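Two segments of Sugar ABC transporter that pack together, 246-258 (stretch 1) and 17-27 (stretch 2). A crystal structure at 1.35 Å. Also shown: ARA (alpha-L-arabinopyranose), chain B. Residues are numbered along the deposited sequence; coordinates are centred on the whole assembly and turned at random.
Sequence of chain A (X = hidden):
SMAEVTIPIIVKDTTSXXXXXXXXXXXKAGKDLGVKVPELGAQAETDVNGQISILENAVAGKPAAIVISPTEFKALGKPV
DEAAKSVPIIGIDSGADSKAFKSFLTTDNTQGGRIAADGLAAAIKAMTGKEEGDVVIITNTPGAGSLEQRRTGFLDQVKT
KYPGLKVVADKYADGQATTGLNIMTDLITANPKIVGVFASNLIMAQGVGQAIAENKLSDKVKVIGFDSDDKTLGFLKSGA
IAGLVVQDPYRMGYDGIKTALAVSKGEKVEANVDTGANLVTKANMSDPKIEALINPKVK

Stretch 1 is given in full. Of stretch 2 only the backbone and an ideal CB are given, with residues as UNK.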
# COMPACT_ATOMS: atom_id res chain seq x y z
N VAL A 246 -7.69 3.10 3.86
CA VAL A 246 -6.79 2.60 4.91
C VAL A 246 -6.84 1.07 4.94
O VAL A 246 -7.90 0.46 4.80
CB VAL A 246 -7.15 3.21 6.29
CG1 VAL A 246 -6.32 2.65 7.45
CG2 VAL A 246 -6.95 4.72 6.21
N GLN A 247 -5.65 0.49 5.03
CA GLN A 247 -5.44 -0.94 5.05
C GLN A 247 -5.15 -1.40 6.47
O GLN A 247 -5.28 -0.62 7.40
CB GLN A 247 -4.22 -1.23 4.17
CG GLN A 247 -4.30 -0.73 2.73
CD GLN A 247 -3.09 -1.16 1.94
OE1 GLN A 247 -3.01 -2.30 1.42
NE2 GLN A 247 -2.10 -0.28 1.86
N ASP A 248 -4.75 -2.66 6.65
CA ASP A 248 -4.35 -3.21 7.96
C ASP A 248 -2.92 -3.75 7.92
O ASP A 248 -2.69 -4.96 8.05
CB ASP A 248 -5.33 -4.27 8.50
CG ASP A 248 -5.24 -4.47 10.01
OD1 ASP A 248 -4.28 -3.97 10.64
OD2 ASP A 248 -6.13 -5.18 10.53
N PRO A 249 -1.93 -2.86 7.78
CA PRO A 249 -0.56 -3.31 7.74
C PRO A 249 -0.10 -4.01 9.02
O PRO A 249 0.69 -4.94 8.93
CB PRO A 249 0.25 -2.02 7.51
CG PRO A 249 -0.67 -0.90 7.93
CD PRO A 249 -2.03 -1.43 7.50
N TYR A 250 -0.56 -3.56 10.20
CA TYR A 250 -0.18 -4.22 11.46
C TYR A 250 -0.53 -5.71 11.42
O TYR A 250 0.29 -6.57 11.74
CB TYR A 250 -0.84 -3.56 12.65
CG TYR A 250 -0.32 -4.05 13.99
CD1 TYR A 250 0.77 -3.45 14.57
CD2 TYR A 250 -0.92 -5.14 14.63
CE1 TYR A 250 1.25 -3.87 15.82
CE2 TYR A 250 -0.45 -5.60 15.85
CZ TYR A 250 0.63 -4.97 16.45
OH TYR A 250 1.07 -5.43 17.68
N ARG A 251 -1.75 -6.00 10.97
CA ARG A 251 -2.18 -7.40 10.86
C ARG A 251 -1.38 -8.18 9.83
O ARG A 251 -1.07 -9.33 10.06
CB ARG A 251 -3.68 -7.49 10.57
CG ARG A 251 -4.18 -8.91 10.38
CD ARG A 251 -5.62 -8.96 9.99
NE ARG A 251 -6.06 -10.34 9.87
CZ ARG A 251 -7.23 -10.70 9.38
NH1 ARG A 251 -8.09 -9.78 8.96
NH2 ARG A 251 -7.56 -11.98 9.34
N MET A 252 -1.09 -7.56 8.68
CA MET A 252 -0.23 -8.22 7.69
C MET A 252 1.09 -8.68 8.32
O MET A 252 1.56 -9.81 8.08
CB MET A 252 0.02 -7.34 6.44
CG MET A 252 -1.19 -7.13 5.51
SD MET A 252 -0.68 -5.98 4.15
CE MET A 252 -2.09 -4.86 4.16
N GLY A 253 1.71 -7.84 9.15
CA GLY A 253 2.94 -8.19 9.85
C GLY A 253 2.74 -9.27 10.90
O GLY A 253 3.46 -10.27 10.94
N TYR A 254 1.72 -9.07 11.73
CA TYR A 254 1.45 -9.97 12.85
C TYR A 254 1.04 -11.35 12.36
O TYR A 254 1.64 -12.37 12.74
CB TYR A 254 0.40 -9.37 13.79
CG TYR A 254 0.31 -10.13 15.10
CD1 TYR A 254 -0.38 -11.33 15.19
CD2 TYR A 254 0.99 -9.68 16.23
CE1 TYR A 254 -0.42 -12.04 16.37
CE2 TYR A 254 0.94 -10.37 17.43
CZ TYR A 254 0.24 -11.55 17.50
OH TYR A 254 0.25 -12.23 18.70
N ASP A 255 -0.04 -11.38 11.59
CA ASP A 255 -0.60 -12.61 11.12
C ASP A 255 0.30 -13.20 10.04
O ASP A 255 0.26 -14.40 9.81
CB ASP A 255 -2.03 -12.44 10.63
CG ASP A 255 -3.03 -12.37 11.76
OD1 ASP A 255 -2.66 -12.62 12.93
OD2 ASP A 255 -4.20 -12.10 11.48
N GLY A 256 1.13 -12.38 9.39
CA GLY A 256 2.17 -12.93 8.52
C GLY A 256 3.14 -13.84 9.24
O GLY A 256 3.40 -14.97 8.82
N ILE A 257 3.73 -13.32 10.31
CA ILE A 257 4.60 -14.12 11.17
C ILE A 257 3.88 -15.32 11.78
O ILE A 257 4.37 -16.43 11.73
CB ILE A 257 5.24 -13.27 12.26
CG1 ILE A 257 6.17 -12.23 11.65
CG2 ILE A 257 5.97 -14.17 13.27
CD1 ILE A 257 7.36 -12.75 10.85
N LYS A 258 2.69 -15.09 12.32
CA LYS A 258 1.91 -16.19 12.91
C LYS A 258 1.66 -17.33 11.87
O LYS A 258 1.83 -18.53 12.19
CB LYS A 258 0.61 -15.67 13.50
CG LYS A 258 -0.20 -16.64 14.32
CD LYS A 258 -1.34 -15.94 15.02
CE LYS A 258 -2.07 -16.90 15.93
NZ LYS A 258 -2.96 -16.13 16.81
N UNK A 17 6.69 4.91 6.91
CA UNK A 17 5.83 4.68 8.07
C UNK A 17 4.92 3.48 7.89
O UNK A 17 4.66 2.74 8.83
CB UNK A 17 4.98 5.92 8.35
N UNK A 18 4.40 3.29 6.68
CA UNK A 18 3.54 2.15 6.44
C UNK A 18 4.26 0.83 6.77
O UNK A 18 3.71 -0.03 7.47
CB UNK A 18 3.07 2.15 4.99
N UNK A 19 5.47 0.68 6.23
CA UNK A 19 6.25 -0.55 6.49
C UNK A 19 6.69 -0.69 7.92
O UNK A 19 6.84 -1.78 8.41
CB UNK A 19 7.49 -0.59 5.59
N UNK A 20 6.88 0.45 8.59
CA UNK A 20 7.18 0.43 10.03
C UNK A 20 6.00 -0.12 10.85
O UNK A 20 6.19 -0.79 11.87
CB UNK A 20 7.53 1.84 10.51
N UNK A 21 4.79 0.09 10.38
CA UNK A 21 3.60 -0.50 11.04
C UNK A 21 3.63 -2.01 10.86
O UNK A 21 3.45 -2.77 11.78
CB UNK A 21 2.30 0.08 10.47
N UNK A 22 3.86 -2.45 9.61
CA UNK A 22 4.04 -3.90 9.31
C UNK A 22 5.10 -4.52 10.22
O UNK A 22 4.90 -5.58 10.82
CB UNK A 22 4.44 -4.10 7.85
N UNK A 23 6.25 -3.85 10.34
CA UNK A 23 7.35 -4.36 11.17
C UNK A 23 6.99 -4.39 12.67
O UNK A 23 7.36 -5.32 13.36
CB UNK A 23 8.60 -3.50 10.96
N UNK A 24 6.27 -3.37 13.13
CA UNK A 24 5.75 -3.40 14.47
C UNK A 24 4.84 -4.65 14.74
O UNK A 24 4.94 -5.31 15.80
CB UNK A 24 4.97 -2.11 14.72
N UNK A 25 3.97 -4.98 13.78
CA UNK A 25 3.15 -6.17 13.91
C UNK A 25 3.97 -7.46 13.97
O UNK A 25 3.72 -8.34 14.82
CB UNK A 25 2.16 -6.24 12.74
N UNK A 26 4.93 -7.58 13.04
CA UNK A 26 5.80 -8.73 12.97
C UNK A 26 6.61 -8.88 14.26
O UNK A 26 6.79 -9.99 14.77
CB UNK A 26 6.73 -8.61 11.76
N UNK A 27 7.07 -7.74 14.79
CA UNK A 27 7.87 -7.71 16.03
C UNK A 27 7.05 -8.25 17.20
O UNK A 27 7.53 -9.06 18.02
CB UNK A 27 8.35 -6.29 16.33
C1 ARA B . 1.20 0.98 0.70
C2 ARA B . 1.13 -0.19 -0.30
C3 ARA B . 2.53 -0.73 -0.54
C4 ARA B . 3.51 0.39 -0.93
C5 ARA B . 2.96 1.72 -0.65
O1 ARA B . -0.02 1.55 0.24
O2 ARA B . 0.32 -1.26 0.23
O3 ARA B . 2.44 -1.80 -1.49
O4 ARA B . 3.70 0.49 -2.34
O5 ARA B . 2.32 1.86 0.63

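Position 17 opens the helix with its CA-to-CB bond out of reach of stretch 1, and nothing there restricts it; many side chains would serve. It is Phe-17, which makes no contact across.

At position 18 the CA-to-CB bond runs sideways, and no atom of stretch 1 lies within 5.5 Å of the ideal CB. Yet the ring of Pro-249 and the amide of Gln-247 lie within reach of a long side chain, with arabinose on the other side, nearer the ideal CB than any atom of stretch 1. A flat aromatic would suit, as would a long aliphatic or amide chain. The residue is Tyr-18, in the t rotamer. Its ring is sandwiched: Pro-249 CB sits over one face, 3.9 Å from the Tyr-18 ring centroid in a CH-pi contact, and ARA C1 lies over the opposite face. The hydroxyl comes close to stretch 1, with Tyr-18 OH 3.3 Å from Met-252 CE. Tyr-18 OH is also 3.3 Å from Gln-247 NE2, but the angle is too poor for a hydrogen bond; that amide instead donates to the sugar, Gln-247 NE2 to ARA O2 at 3.1 Å.

Position 19 points away, so stretch 1 says little, though a large side chain could curl toward the sugar. Trp-19 does so, with CZ2 3.7 Å from ARA C3. Position 20 is out of reach and tolerant; it is Gln-20.

Position 21 points toward stretch 1, its ideal CB 4.0 Å from Pro-249 CG and 4.6 Å from Tyr-250 N. The apolar surface there favours Val, Ile, Leu or Met. Ile-21 places CG2 3.7 Å from Pro-249 CG and 3.8 Å from Tyr-250 CB, bridging the two residues.

At position 22 the bond points sideways, with Pro-249 O 4.0 Å from the ideal CB. A small or medium aliphatic fits. Val-22 sets CG2 3.5 Å from Pro-249 CB, while its backbone accepts a CA-H...O contact, Gly-253 CA to Val-22 O at 3.4 Å.

Position 23 points away and is unconstrained by this contact; it is Leu-23. Position 24 points sideways, its ideal CB 4.3 Å from Tyr-250 CE1. Ala or Ser would fit easily, and the residue is Ala-24, touching the tyrosine lightly.

Position 25 is the strictest. Its ideal CB points straight at stretch 1, only 2.2 Å from Tyr-250 O and 3.0 Å from Tyr-254 N, so glycine alone suits this backbone. Gly-25 lets the helix axes approach to 6.4 Å at a 36° angle. Its CA lies over a face of the Tyr-250 ring, 3.7 Å from the centroid, and Gly-25 O receives a CA-H...O contact from Tyr-254 CA at 3.4 Å. Gly-253 complements it across the interface.

Position 26 points sideways, its ideal CB 3.7 Å from Ile-257 CG1 and 3.8 Å from Gly-253 O. Such close neighbours favour a small residue. Ala-26 packs its methyl on Ile-257, and Ala-26 CA approaches Gly-253 O at 3.5 Å.

Position 27 points away, and a long polar chain is acceptable. Arg-27 finds its hydrogen bonds elsewhere in the structure.

Stretch 2 (17-27) FYWQIVLAGAR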
# COMPACT_ATOMS: atom_id res chain seq x y z
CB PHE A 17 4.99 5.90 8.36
CG PHE A 17 4.13 5.78 9.57
CD1 PHE A 17 4.68 5.80 10.82
CD2 PHE A 17 2.76 5.66 9.43
CE1 PHE A 17 3.86 5.71 11.95
CE2 PHE A 17 1.93 5.58 10.52
CZ PHE A 17 2.49 5.59 11.79
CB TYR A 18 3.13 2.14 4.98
CG TYR A 18 2.25 0.97 4.63
CD1 TYR A 18 0.87 1.00 4.82
CD2 TYR A 18 2.80 -0.20 4.07
CE1 TYR A 18 0.07 -0.08 4.47
CE2 TYR A 18 1.99 -1.28 3.75
CZ TYR A 18 0.63 -1.21 3.91
OH TYR A 18 -0.18 -2.28 3.58
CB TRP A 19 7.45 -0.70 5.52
CG TRP A 19 6.97 -0.86 4.12
CD1 TRP A 19 7.05 0.04 3.12
CD2 TRP A 19 6.15 -1.92 3.64
NE1 TRP A 19 6.37 -0.39 2.02
CE2 TRP A 19 5.81 -1.62 2.31
CE3 TRP A 19 5.67 -3.10 4.20
CZ2 TRP A 19 5.04 -2.45 1.56
CZ3 TRP A 19 4.92 -3.93 3.45
CH2 TRP A 19 4.60 -3.60 2.16
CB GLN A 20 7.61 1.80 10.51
CG GLN A 20 8.97 2.15 9.93
CD GLN A 20 9.32 3.62 9.93
OE1 GLN A 20 8.58 4.47 10.46
NE2 GLN A 20 10.46 3.96 9.29
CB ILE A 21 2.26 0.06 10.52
CG1 ILE A 21 2.13 1.57 10.80
CG2 ILE A 21 1.09 -0.70 11.18
CD1 ILE A 21 1.01 2.24 10.00
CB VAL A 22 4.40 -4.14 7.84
CG1 VAL A 22 4.69 -5.62 7.58
CG2 VAL A 22 3.32 -3.60 6.93
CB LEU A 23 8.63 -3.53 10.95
CG LEU A 23 9.32 -3.67 9.60
CD1 LEU A 23 10.50 -2.71 9.55
CD2 LEU A 23 9.73 -5.11 9.31
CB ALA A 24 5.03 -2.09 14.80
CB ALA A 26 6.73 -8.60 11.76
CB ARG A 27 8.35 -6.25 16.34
CG ARG A 27 9.31 -6.11 17.49
CD ARG A 27 9.68 -4.64 17.65
NE ARG A 27 10.14 -4.09 16.36
CZ ARG A 27 9.66 -3.00 15.75
NH1 ARG A 27 10.16 -2.61 14.59
NH2 ARG A 27 8.68 -2.28 16.30
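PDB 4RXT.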